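Local coordinates for fatty acid biosynthesis transcriptional regulator (Streptococcus pneumoniae, PDB 6JBX), which probably acts as a MarR-family transcription factor that binds DNA as a dimer and represses the fatty acid synthesis pathway together with the co-repressor acyl-ACP, at residues L26-V31 / K115-A120; K39-K44 / N79-K84; M46-V51 / S61-E66; E123-G128 / A135-G140. All coordinates share one frame; numbering follows the deposited sequence.

Contact 1 of 4, residues L26-V31 / K115-A120; sequences LVIEEV and KRFHKA
Glu29 lays its CG methylene against the Phe117 ring, with CG 3.5 Å from CE2. The ring receives it obliquely. The two side chains cross at about a right angle. Phe117 points toward helix 11-34, and with CG anti to the backbone N (chi1 -177°) the ring carries on in that direction. Glu29 CG stands beside its own backbone N, and the chain then runs extended. This brings the carboxylate past Phe117 CE2 to His118. Glu29 OE2 ends 3.3 Å from His118 CE1, a carbon, and 3.6 Å from Phe117 CE2. The carboxylate and imidazole planes are 64° apart. OE2 has ring carbons as its neighbours here and forms no hydrogen bond to them. It is buried and has no polar partner in the model. Such a setting would probably raise the pKa of the carboxylate. Ile28 adds a looser apolar touch, CG2 to Phe117 CZ at 4.4 Å. The helix axes stay 11.7 Å apart and run at 133° to each other, so long side chains bridge the gap rather than close backbone packing. A bound tridecane lies about 4 Å from the Glu29 side chain, so the contact lies beside this hydrocarbon. Phe147 of the second subunit meets the Phe117 ring, and Leu151 of that subunit packs on Ile28. Helix 11-34 thus joins helix 105-125 in the dimerisation region. From helix 11-34, Glu29 also touches Ile43 and Leu26 touches Lys44, at the start of helix 43-54.

Contact 2 of 4, residues K39-K44 / N79-K84; sequences KDISIK and NNLERK. With nucleotides of chain C.
The winged helix-turn-helix domain of the MarR family holds this contact, between the turn that leads into helix 43-54 and the C-terminal part of helix 71-84. Lys84 is the main bridge. Its NZ donates to the backbone O of Asp40 at 2.7 Å, nearly in line with the carbonyl bond (C=O...N angle 166°). The chain bends at chi3 (-91°) to bring the amine there. The Asp40 and Lys84 side chains slide past each other in opposite directions. Asp40 OD2 lies against the lysine methylenes, 3.2 Å from CD, while NZ goes past it to the carbonyl and to a salt bridge with Glu45. Asp40 OD1 is bonded to Tyr86 OH. Next to these polar groups Ile41 CD1 meets Leu81 CD2 at 3.6 Å, the two side chains crossing at about a right angle. Ser42 faces the DNA. Its OG donates to OP1 of DG13 of chain C at 2.5 Å. The serine also stands at the N-cap of helix 43-54, and its N bonds to Glu45 OE2, as in a capping box. Lys84 thus bonds to the turn at Asp40, and two residues on Ser42 touches the DNA backbone. Ile41 also packs on Ile110 of helix 105-125. Leu81 reaches Thr48 and Ile49 of helix 43-54 and Ile87 of strand 87-91.

Contact 3 of 4, residues M46-V51 / S61-E66; sequences MHTIDV and SQVSKE. With nucleotides of chain D.
Val51 and Val63 form the tight part of this contact, while Glu66 marks its solvent side. Val51 CG1 lies 3.8 Å from Val63 CG2. Both side chains point toward the other helix, and these are the residues whose CA atoms come nearest, 6.6 Å apart. Thr48 CG2 touches more loosely, 4.3 Å from Val63 CG1. At the open edge Glu66 uses only its aliphatic part. Its CG sits 3.6 Å from Val51 CG2, and the two side chains slide past each other in opposite directions. Glu66 CG is anti to the backbone N (chi1 177°), which puts this methylene on Val51. The bend at chi2 turns the carboxylate from the line of the chain. Across the two segments the packing is apolar. The helix axes run at 120° and stay 10.4 Å apart. Near the N-terminal end of helix 60-67, Ser61 holds the DNA. Its backbone N donates to OP2 of DA5 of chain D at 3.0 Å. Ser61 OG lies very close to the same OP2, at a doubtfully short 2.4 Å. This is consistent with a helix N terminus gripping a phosphate in a helix-turn-helix domain. Val58 packs on Val63 from the connecting loop, and Leu67 touches Thr48 and Val51. Thr48 also meets Ser77 and Leu78 of helix 71-84, while Met46 and Ile49 pack on Ile110 of helix 105-125.

Contact 4 of 4, residues E123-G128 / A135-G140; sequences EKIIDG and AVMGKG
Met137 carries most of this contact and gives two atoms to two isoleucines. Its sulfur, SD, lies 3.7 Å from Ile125 CG2. Its terminal methyl, CE, lies 3.9 Å from Ile126 CG2. The methionine points across from helix 131-150 with CG anti to the backbone N (chi1 -167°), then bends at chi3 (60°). The bend swings CE away from the line of the chain, to Ile126, while SD stays on Ile125. Each isoleucine offers its CG2 branch and crosses the methionine at about a right angle. Ile125 belongs to the last turn of helix 105-125 and points toward Met137. Ile126 is the first residue to leave helical geometry. One side chain thus spans the end of the helix and the start of the turn. The CA atoms of Ile126 and Met137 are 8.7 Å apart. A bound tridecane comes about 5 Å from the Ile125 side chain. The second subunit adds Leu18, which packs on Ile125, and Asn143, whose ND2 bonds to the backbone O atoms of Ile125 and Asp127. Val136 of helix 131-150 packs on Val136 of that subunit, so both helices belong to the dimerisation region. The contact itself is entirely apolar, with a small buried area of 96 Å². It relies on dispersion and on exclusion of water, without a directional bond. This apolar surface is consistent with the nearby hydrocarbon, whose pocket includes Leu18 and Leu144.

Overall arrangement
From the N terminus, helix 11-34 enters contact 1, which closes the widest loop when helix 105-125 returns to it. Contact 2 lies within that loop and joins the turn before helix 43-54 to the end of helix 71-84. Contact 3 lies within contact 2 and closes the short link between helices 43-54 and 60-67. Contacts 2 and 3 pack directly on each other, consistent with one DNA-binding unit. A probable hydrogen bond from Ile43 N to Glu30 OE2 links that unit to helix 11-34. Contact 4 follows in series on helix 105-125 and folds helix 131-150 back, about 33 Å between centres from contact 2.

Contact 1 of 4, residues L26-V31 / K115-A120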
# COMPACT_ATOMS: atom_id res chain seq x y z
N LEU A 26 4.46 1.40 -0.44
CA LEU A 26 4.29 2.41 -1.51
C LEU A 26 5.40 3.48 -1.42
O LEU A 26 5.87 3.92 -2.43
CB LEU A 26 2.90 3.06 -1.46
CG LEU A 26 1.74 2.20 -1.96
CD1 LEU A 26 0.47 3.00 -2.15
CD2 LEU A 26 2.07 1.45 -3.23
N VAL A 27 5.81 3.85 -0.23
CA VAL A 27 6.92 4.75 -0.04
C VAL A 27 8.22 4.12 -0.55
O VAL A 27 9.01 4.79 -1.19
CB VAL A 27 7.05 5.17 1.44
CG1 VAL A 27 8.23 6.08 1.62
CG2 VAL A 27 5.78 5.89 1.91
N ILE A 28 8.48 2.86 -0.24
CA ILE A 28 9.70 2.22 -0.69
C ILE A 28 9.71 2.13 -2.22
O ILE A 28 10.74 2.37 -2.84
CB ILE A 28 9.88 0.85 -0.02
CG1 ILE A 28 10.22 1.06 1.46
CG2 ILE A 28 10.94 0.04 -0.75
CD1 ILE A 28 10.27 -0.18 2.28
N GLU A 29 8.59 1.85 -2.84
CA GLU A 29 8.54 1.80 -4.29
C GLU A 29 8.79 3.19 -4.90
O GLU A 29 9.46 3.32 -5.90
CB GLU A 29 7.19 1.30 -4.77
CG GLU A 29 6.89 -0.14 -4.39
CD GLU A 29 5.65 -0.69 -5.09
OE1 GLU A 29 4.57 -0.07 -4.99
OE2 GLU A 29 5.80 -1.71 -5.76
N GLU A 30 8.19 4.20 -4.33
CA GLU A 30 8.39 5.55 -4.79
C GLU A 30 9.87 5.94 -4.64
O GLU A 30 10.41 6.52 -5.54
CB GLU A 30 7.45 6.51 -4.06
CG GLU A 30 7.76 7.97 -4.35
CD GLU A 30 6.70 8.82 -5.02
OE1 GLU A 30 7.00 10.01 -5.29
OE2 GLU A 30 5.55 8.34 -5.27
N VAL A 31 10.52 5.59 -3.55
CA VAL A 31 11.92 5.93 -3.32
C VAL A 31 12.79 5.23 -4.37
O VAL A 31 13.74 5.80 -4.87
CB VAL A 31 12.39 5.53 -1.90
CG1 VAL A 31 13.92 5.43 -1.77
CG2 VAL A 31 11.86 6.49 -0.87
N LYS A 115 9.33 -3.09 -13.62
CA LYS A 115 9.13 -4.54 -13.64
C LYS A 115 10.31 -5.22 -12.96
O LYS A 115 10.12 -6.27 -12.39
CB LYS A 115 9.01 -5.10 -15.06
CG LYS A 115 7.62 -5.02 -15.66
CD LYS A 115 7.60 -5.65 -17.05
CE LYS A 115 6.74 -4.90 -18.04
NZ LYS A 115 6.91 -5.42 -19.42
N ARG A 116 11.51 -4.67 -13.10
CA ARG A 116 12.66 -5.28 -12.43
C ARG A 116 12.43 -5.24 -10.91
O ARG A 116 12.85 -6.13 -10.20
CB ARG A 116 13.98 -4.58 -12.77
CG ARG A 116 14.28 -4.43 -14.26
CD ARG A 116 15.68 -3.87 -14.54
NE ARG A 116 16.69 -4.92 -14.73
CZ ARG A 116 17.42 -5.47 -13.75
NH1 ARG A 116 17.22 -5.14 -12.48
NH2 ARG A 116 18.38 -6.34 -14.04
N PHE A 117 11.75 -4.20 -10.40
CA PHE A 117 11.46 -4.07 -9.00
C PHE A 117 10.50 -5.18 -8.56
O PHE A 117 10.76 -5.87 -7.58
CB PHE A 117 10.91 -2.68 -8.67
CG PHE A 117 10.69 -2.50 -7.19
CD1 PHE A 117 11.73 -2.15 -6.35
CD2 PHE A 117 9.45 -2.77 -6.63
CE1 PHE A 117 11.52 -2.02 -4.99
CE2 PHE A 117 9.24 -2.64 -5.27
CZ PHE A 117 10.28 -2.27 -4.45
N HIS A 118 9.40 -5.32 -9.26
CA HIS A 118 8.43 -6.36 -9.00
C HIS A 118 9.06 -7.75 -9.11
O HIS A 118 8.72 -8.69 -8.36
CB HIS A 118 7.24 -6.23 -9.96
CG HIS A 118 6.38 -5.05 -9.66
ND1 HIS A 118 6.02 -4.71 -8.36
CD2 HIS A 118 5.82 -4.13 -10.48
CE1 HIS A 118 5.29 -3.61 -8.39
NE2 HIS A 118 5.14 -3.25 -9.69
N LYS A 119 9.99 -7.91 -10.02
CA LYS A 119 10.61 -9.18 -10.15
C LYS A 119 11.55 -9.45 -8.96
O LYS A 119 11.60 -10.57 -8.48
CB LYS A 119 11.32 -9.25 -11.49
CG LYS A 119 12.05 -10.54 -11.78
CD LYS A 119 12.47 -10.61 -13.23
CE LYS A 119 13.32 -11.83 -13.51
NZ LYS A 119 13.64 -11.94 -14.95
N ALA A 120 12.32 -8.46 -8.50
CA ALA A 120 13.14 -8.63 -7.33
C ALA A 120 12.29 -8.95 -6.09
O ALA A 120 12.72 -9.72 -5.25
CB ALA A 120 13.99 -7.42 -7.09

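Contact 2 of 4, residues K39-K44 / N79-K84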
# COMPACT_ATOMS: atom_id res chain seq x y z
N LYS A 39 13.42 10.63 -12.76
CA LYS A 39 13.17 11.08 -11.40
C LYS A 39 11.87 11.87 -11.28
O LYS A 39 11.56 12.29 -10.20
CB LYS A 39 14.30 11.93 -10.86
CG LYS A 39 15.62 11.21 -10.80
CD LYS A 39 16.70 12.08 -10.18
CE LYS A 39 17.95 11.30 -9.92
NZ LYS A 39 18.24 10.37 -11.02
N ASP A 40 11.09 11.94 -12.33
CA ASP A 40 9.90 12.80 -12.32
C ASP A 40 8.60 11.96 -12.40
O ASP A 40 7.60 12.46 -12.89
CB ASP A 40 9.97 13.80 -13.48
CG ASP A 40 9.99 13.12 -14.84
OD1 ASP A 40 10.39 11.94 -14.90
OD2 ASP A 40 9.57 13.77 -15.82
N ILE A 41 8.61 10.72 -11.86
CA ILE A 41 7.47 9.81 -11.93
C ILE A 41 7.20 9.26 -10.53
O ILE A 41 8.06 8.63 -9.92
CB ILE A 41 7.71 8.68 -12.94
CG1 ILE A 41 7.68 9.18 -14.39
CG2 ILE A 41 6.71 7.54 -12.75
CD1 ILE A 41 6.34 9.77 -14.80
N SER A 42 6.03 9.54 -10.02
CA SER A 42 5.58 9.06 -8.75
C SER A 42 5.07 7.62 -8.88
O SER A 42 4.78 7.13 -9.99
CB SER A 42 4.44 9.92 -8.26
OG SER A 42 3.27 9.50 -8.97
N ILE A 43 4.87 6.97 -7.73
CA ILE A 43 4.38 5.60 -7.78
C ILE A 43 2.97 5.58 -8.37
O ILE A 43 2.64 4.66 -9.11
CB ILE A 43 4.47 4.88 -6.42
CG1 ILE A 43 4.10 3.40 -6.55
CG2 ILE A 43 3.62 5.56 -5.33
CD1 ILE A 43 5.08 2.56 -7.35
N LYS A 44 2.15 6.59 -8.12
CA LYS A 44 0.80 6.62 -8.71
C LYS A 44 0.85 6.83 -10.22
O LYS A 44 0.09 6.17 -10.96
CB LYS A 44 -0.08 7.69 -8.08
CG LYS A 44 -0.43 7.41 -6.63
CD LYS A 44 -1.05 6.05 -6.51
CE LYS A 44 -1.61 5.74 -5.15
NZ LYS A 44 -1.67 4.27 -4.97
N ASN A 79 -2.53 14.03 -18.59
CA ASN A 79 -2.01 15.34 -19.03
C ASN A 79 -0.57 15.51 -18.54
O ASN A 79 0.30 15.91 -19.32
CB ASN A 79 -2.85 16.52 -18.52
CG ASN A 79 -4.20 16.66 -19.20
OD1 ASN A 79 -4.46 15.99 -20.19
ND2 ASN A 79 -5.04 17.54 -18.67
N ASN A 80 -0.31 15.24 -17.25
CA ASN A 80 1.07 15.31 -16.69
C ASN A 80 2.00 14.33 -17.43
O ASN A 80 3.17 14.63 -17.70
CB ASN A 80 1.10 15.07 -15.18
CG ASN A 80 0.37 16.14 -14.40
OD1 ASN A 80 0.26 17.28 -14.86
ND2 ASN A 80 -0.19 15.79 -13.25
N LEU A 81 1.52 13.15 -17.73
CA LEU A 81 2.39 12.11 -18.30
C LEU A 81 2.67 12.46 -19.77
O LEU A 81 3.74 12.26 -20.26
CB LEU A 81 1.72 10.74 -18.18
CG LEU A 81 1.73 10.06 -16.80
CD1 LEU A 81 0.85 8.80 -16.78
CD2 LEU A 81 3.16 9.69 -16.40
N GLU A 82 1.68 13.01 -20.48
CA GLU A 82 1.91 13.42 -21.88
C GLU A 82 2.89 14.60 -21.87
O GLU A 82 3.83 14.55 -22.57
CB GLU A 82 0.61 13.79 -22.60
CG GLU A 82 0.77 13.99 -24.11
CD GLU A 82 -0.49 13.87 -24.96
OE1 GLU A 82 -1.59 14.30 -24.48
OE2 GLU A 82 -0.39 13.32 -26.10
N ARG A 83 2.65 15.60 -21.04
CA ARG A 83 3.57 16.74 -20.91
C ARG A 83 5.00 16.24 -20.63
O ARG A 83 5.96 16.80 -21.19
CB ARG A 83 3.11 17.67 -19.77
CG ARG A 83 4.13 18.75 -19.41
CD ARG A 83 3.67 19.72 -18.32
NE ARG A 83 3.26 19.05 -17.07
CZ ARG A 83 4.09 18.65 -16.12
NH1 ARG A 83 5.39 18.85 -16.25
NH2 ARG A 83 3.63 18.04 -15.04
N LYS A 84 5.17 15.22 -19.76
CA LYS A 84 6.50 14.81 -19.38
C LYS A 84 7.08 13.83 -20.39
O LYS A 84 8.19 13.45 -20.23
CB LYS A 84 6.49 14.22 -17.97
CG LYS A 84 6.29 15.25 -16.87
CD LYS A 84 6.52 14.76 -15.47
CE LYS A 84 5.24 14.25 -14.85
NZ LYS A 84 5.41 13.89 -13.42
P DG C 13 0.59 12.25 -8.65
OP1 DG C 13 1.40 11.06 -8.37
OP2 DG C 13 0.18 12.63 -10.04
O5' DG C 13 -0.73 12.11 -7.78
C5' DG C 13 -0.67 11.61 -6.44
C4' DG C 13 -2.08 11.59 -5.91
O4' DG C 13 -2.50 12.95 -5.77
C3' DG C 13 -3.12 10.91 -6.82
O3' DG C 13 -3.76 9.89 -6.05
C2' DG C 13 -4.03 12.05 -7.26
C1' DG C 13 -3.85 13.05 -6.11
N9 DG C 13 -4.11 14.46 -6.38
C8 DG C 13 -3.62 15.22 -7.41
N7 DG C 13 -3.98 16.47 -7.34
C5 DG C 13 -4.69 16.55 -6.15
C6 DG C 13 -5.32 17.66 -5.54
O6 DG C 13 -5.39 18.83 -5.94
N1 DG C 13 -5.96 17.29 -4.36
C2 DG C 13 -5.97 16.02 -3.83
N2 DG C 13 -6.63 15.87 -2.67
N3 DG C 13 -5.37 14.99 -4.38
C4 DG C 13 -4.80 15.31 -5.56
O HOH W 1 10.16 13.39 -18.12

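Contact 3 of 4, residues M46-V51 / S61-E66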
# COMPACT_ATOMS: atom_id res chain seq x y z
N MET A 46 3.33 5.82 -12.00
CA MET A 46 3.85 4.53 -12.47
C MET A 46 2.69 3.54 -12.64
O MET A 46 2.68 2.76 -13.57
CB MET A 46 4.90 3.98 -11.52
CG MET A 46 5.67 2.80 -12.03
SD MET A 46 6.69 3.07 -13.51
CE MET A 46 5.75 2.04 -14.63
N HIS A 47 1.64 3.65 -11.82
CA HIS A 47 0.51 2.73 -12.00
C HIS A 47 -0.20 3.01 -13.33
O HIS A 47 -0.58 2.08 -14.01
CB HIS A 47 -0.49 2.79 -10.84
CG HIS A 47 0.07 2.25 -9.56
ND1 HIS A 47 -0.41 2.67 -8.34
CD2 HIS A 47 1.09 1.40 -9.33
CE1 HIS A 47 0.29 2.08 -7.39
NE2 HIS A 47 1.22 1.29 -7.98
N THR A 48 -0.41 4.28 -13.67
CA THR A 48 -1.02 4.65 -14.94
C THR A 48 -0.13 4.16 -16.09
O THR A 48 -0.62 3.51 -17.00
CB THR A 48 -1.29 6.15 -15.02
OG1 THR A 48 -2.13 6.47 -13.92
CG2 THR A 48 -1.96 6.55 -16.32
N ILE A 49 1.18 4.35 -15.98
CA ILE A 49 2.07 3.90 -17.03
C ILE A 49 1.93 2.38 -17.22
O ILE A 49 1.96 1.87 -18.36
CB ILE A 49 3.53 4.31 -16.75
CG1 ILE A 49 3.69 5.83 -16.90
CG2 ILE A 49 4.50 3.56 -17.63
CD1 ILE A 49 5.09 6.32 -16.65
N ASP A 50 1.79 1.67 -16.12
CA ASP A 50 1.74 0.20 -16.07
C ASP A 50 0.50 -0.32 -16.82
O ASP A 50 0.60 -1.20 -17.65
CB ASP A 50 1.71 -0.25 -14.61
CG ASP A 50 1.91 -1.73 -14.42
OD1 ASP A 50 2.84 -2.28 -15.07
OD2 ASP A 50 1.11 -2.33 -13.66
N VAL A 51 -0.65 0.26 -16.53
CA VAL A 51 -1.87 -0.11 -17.22
C VAL A 51 -1.67 0.07 -18.74
O VAL A 51 -1.98 -0.83 -19.53
CB VAL A 51 -3.06 0.70 -16.71
CG1 VAL A 51 -4.29 0.49 -17.57
CG2 VAL A 51 -3.38 0.39 -15.26
N SER A 61 -11.26 5.68 -19.97
CA SER A 61 -12.33 4.97 -19.23
C SER A 61 -11.79 3.64 -18.71
O SER A 61 -12.03 3.30 -17.56
CB SER A 61 -13.57 4.80 -20.07
OG SER A 61 -14.07 6.07 -20.47
N GLN A 62 -11.02 2.91 -19.52
CA GLN A 62 -10.58 1.57 -19.10
C GLN A 62 -9.51 1.71 -18.01
O GLN A 62 -9.43 0.87 -17.12
CB GLN A 62 -10.02 0.76 -20.27
CG GLN A 62 -10.73 1.06 -21.59
CD GLN A 62 -10.55 0.05 -22.70
OE1 GLN A 62 -9.50 -0.04 -23.32
NE2 GLN A 62 -11.62 -0.68 -23.00
N VAL A 63 -8.69 2.76 -18.10
CA VAL A 63 -7.67 3.03 -17.07
C VAL A 63 -8.38 3.37 -15.75
O VAL A 63 -8.01 2.88 -14.72
CB VAL A 63 -6.70 4.14 -17.50
CG1 VAL A 63 -5.79 4.56 -16.35
CG2 VAL A 63 -5.89 3.73 -18.71
N SER A 64 -9.38 4.21 -15.81
CA SER A 64 -10.22 4.53 -14.67
C SER A 64 -10.74 3.27 -13.96
O SER A 64 -10.57 3.09 -12.74
CB SER A 64 -11.35 5.36 -15.12
OG SER A 64 -12.13 5.71 -14.01
N LYS A 65 -11.38 2.37 -14.70
CA LYS A 65 -11.93 1.16 -14.09
C LYS A 65 -10.80 0.32 -13.50
O LYS A 65 -10.93 -0.23 -12.42
CB LYS A 65 -12.71 0.36 -15.14
CG LYS A 65 -13.99 1.01 -15.63
CD LYS A 65 -14.71 0.21 -16.70
CE LYS A 65 -15.87 0.96 -17.32
NZ LYS A 65 -15.76 0.98 -18.80
N GLU A 66 -9.70 0.22 -14.23
CA GLU A 66 -8.60 -0.61 -13.79
C GLU A 66 -7.95 -0.03 -12.52
O GLU A 66 -7.41 -0.79 -11.70
CB GLU A 66 -7.61 -0.76 -14.94
CG GLU A 66 -6.36 -1.55 -14.59
CD GLU A 66 -6.58 -3.01 -14.22
OE1 GLU A 66 -7.26 -3.72 -14.99
OE2 GLU A 66 -6.05 -3.43 -13.16
P DA D 5 -12.52 7.62 -23.54
OP1 DA D 5 -11.44 7.33 -24.52
OP2 DA D 5 -12.73 6.71 -22.37
O5' DA D 5 -12.36 9.12 -23.05
C5' DA D 5 -12.03 10.08 -24.01
C4' DA D 5 -12.24 11.47 -23.47
O4' DA D 5 -13.52 11.59 -22.83
C3' DA D 5 -11.24 11.95 -22.42
O3' DA D 5 -10.19 12.63 -23.13
C2' DA D 5 -12.08 12.85 -21.53
C1' DA D 5 -13.46 12.85 -22.21
N9 DA D 5 -14.59 12.97 -21.30
C8 DA D 5 -15.12 12.00 -20.48
N7 DA D 5 -16.12 12.43 -19.74
C5 DA D 5 -16.25 13.76 -20.10
C6 DA D 5 -17.13 14.77 -19.67
N6 DA D 5 -18.08 14.58 -18.75
N1 DA D 5 -16.98 16.01 -20.20
C2 DA D 5 -16.02 16.20 -21.12
N3 DA D 5 -15.14 15.32 -21.62
C4 DA D 5 -15.31 14.11 -21.05

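Contact 4 of 4, residues E123-G128 / A135-G140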
# COMPACT_ATOMS: atom_id res chain seq x y z
N GLU A 123 11.13 -12.63 -6.26
CA GLU A 123 12.27 -13.53 -6.05
C GLU A 123 12.59 -13.57 -4.55
O GLU A 123 12.87 -14.63 -3.98
CB GLU A 123 13.49 -13.10 -6.88
CG GLU A 123 13.32 -13.26 -8.40
CD GLU A 123 14.43 -12.72 -9.33
OE1 GLU A 123 15.38 -12.02 -8.87
OE2 GLU A 123 14.32 -12.99 -10.55
N LYS A 124 12.53 -12.41 -3.87
CA LYS A 124 12.76 -12.46 -2.43
C LYS A 124 11.62 -13.21 -1.73
O LYS A 124 11.87 -13.96 -0.81
CB LYS A 124 12.99 -11.05 -1.89
CG LYS A 124 13.32 -11.00 -0.41
CD LYS A 124 14.46 -11.91 0.03
CE LYS A 124 14.83 -11.65 1.47
NZ LYS A 124 15.79 -12.63 2.01
N ILE A 125 10.39 -13.04 -2.18
CA ILE A 125 9.27 -13.71 -1.53
C ILE A 125 9.50 -15.23 -1.53
O ILE A 125 9.40 -15.84 -0.49
CB ILE A 125 7.92 -13.33 -2.16
CG1 ILE A 125 7.57 -11.89 -1.81
CG2 ILE A 125 6.81 -14.25 -1.73
CD1 ILE A 125 6.26 -11.45 -2.40
N ILE A 126 9.88 -15.80 -2.67
CA ILE A 126 10.09 -17.25 -2.76
C ILE A 126 11.48 -17.68 -2.28
O ILE A 126 11.83 -18.83 -2.44
CB ILE A 126 9.83 -17.76 -4.17
CG1 ILE A 126 10.90 -17.28 -5.15
CG2 ILE A 126 8.41 -17.46 -4.62
CD1 ILE A 126 10.75 -17.87 -6.56
N ASP A 127 12.30 -16.83 -1.70
CA ASP A 127 13.59 -17.27 -1.26
C ASP A 127 13.46 -18.44 -0.27
O ASP A 127 12.75 -18.38 0.74
CB ASP A 127 14.36 -16.13 -0.63
CG ASP A 127 15.76 -16.55 -0.17
OD1 ASP A 127 16.58 -16.95 -1.05
OD2 ASP A 127 16.01 -16.47 1.04
N GLY A 128 14.14 -19.55 -0.56
CA GLY A 128 14.20 -20.68 0.36
C GLY A 128 13.05 -21.62 0.15
O GLY A 128 12.96 -22.63 0.81
N ALA A 135 4.24 -23.63 -5.44
CA ALA A 135 2.93 -23.95 -6.00
C ALA A 135 1.85 -23.75 -4.93
O ALA A 135 0.72 -23.32 -5.23
CB ALA A 135 2.93 -25.38 -6.49
N VAL A 136 2.16 -24.14 -3.71
CA VAL A 136 1.21 -23.97 -2.63
C VAL A 136 0.96 -22.46 -2.41
O VAL A 136 -0.19 -22.00 -2.27
CB VAL A 136 1.70 -24.65 -1.34
CG1 VAL A 136 0.83 -24.25 -0.15
CG2 VAL A 136 1.74 -26.16 -1.50
N MET A 137 2.04 -21.69 -2.45
CA MET A 137 1.97 -20.23 -2.25
C MET A 137 1.08 -19.60 -3.33
O MET A 137 0.29 -18.70 -3.06
CB MET A 137 3.36 -19.58 -2.30
CG MET A 137 3.34 -18.15 -1.80
SD MET A 137 4.73 -17.19 -2.37
CE MET A 137 4.52 -17.26 -4.15
N GLY A 138 1.18 -20.09 -4.55
CA GLY A 138 0.30 -19.65 -5.63
C GLY A 138 -1.15 -19.90 -5.30
O GLY A 138 -1.98 -19.04 -5.54
N LYS A 139 -1.46 -21.05 -4.71
CA LYS A 139 -2.86 -21.37 -4.36
C LYS A 139 -3.29 -20.51 -3.18
O LYS A 139 -4.41 -20.06 -3.13
CB LYS A 139 -3.02 -22.85 -3.99
CG LYS A 139 -3.00 -23.84 -5.15
CD LYS A 139 -3.54 -25.23 -4.80
CE LYS A 139 -5.05 -25.26 -4.59
NZ LYS A 139 -5.79 -25.24 -5.87
N GLY A 140 -2.40 -20.32 -2.23
CA GLY A 140 -2.66 -19.46 -1.06
C GLY A 140 -3.03 -18.04 -1.49
O GLY A 140 -4.01 -17.49 -0.98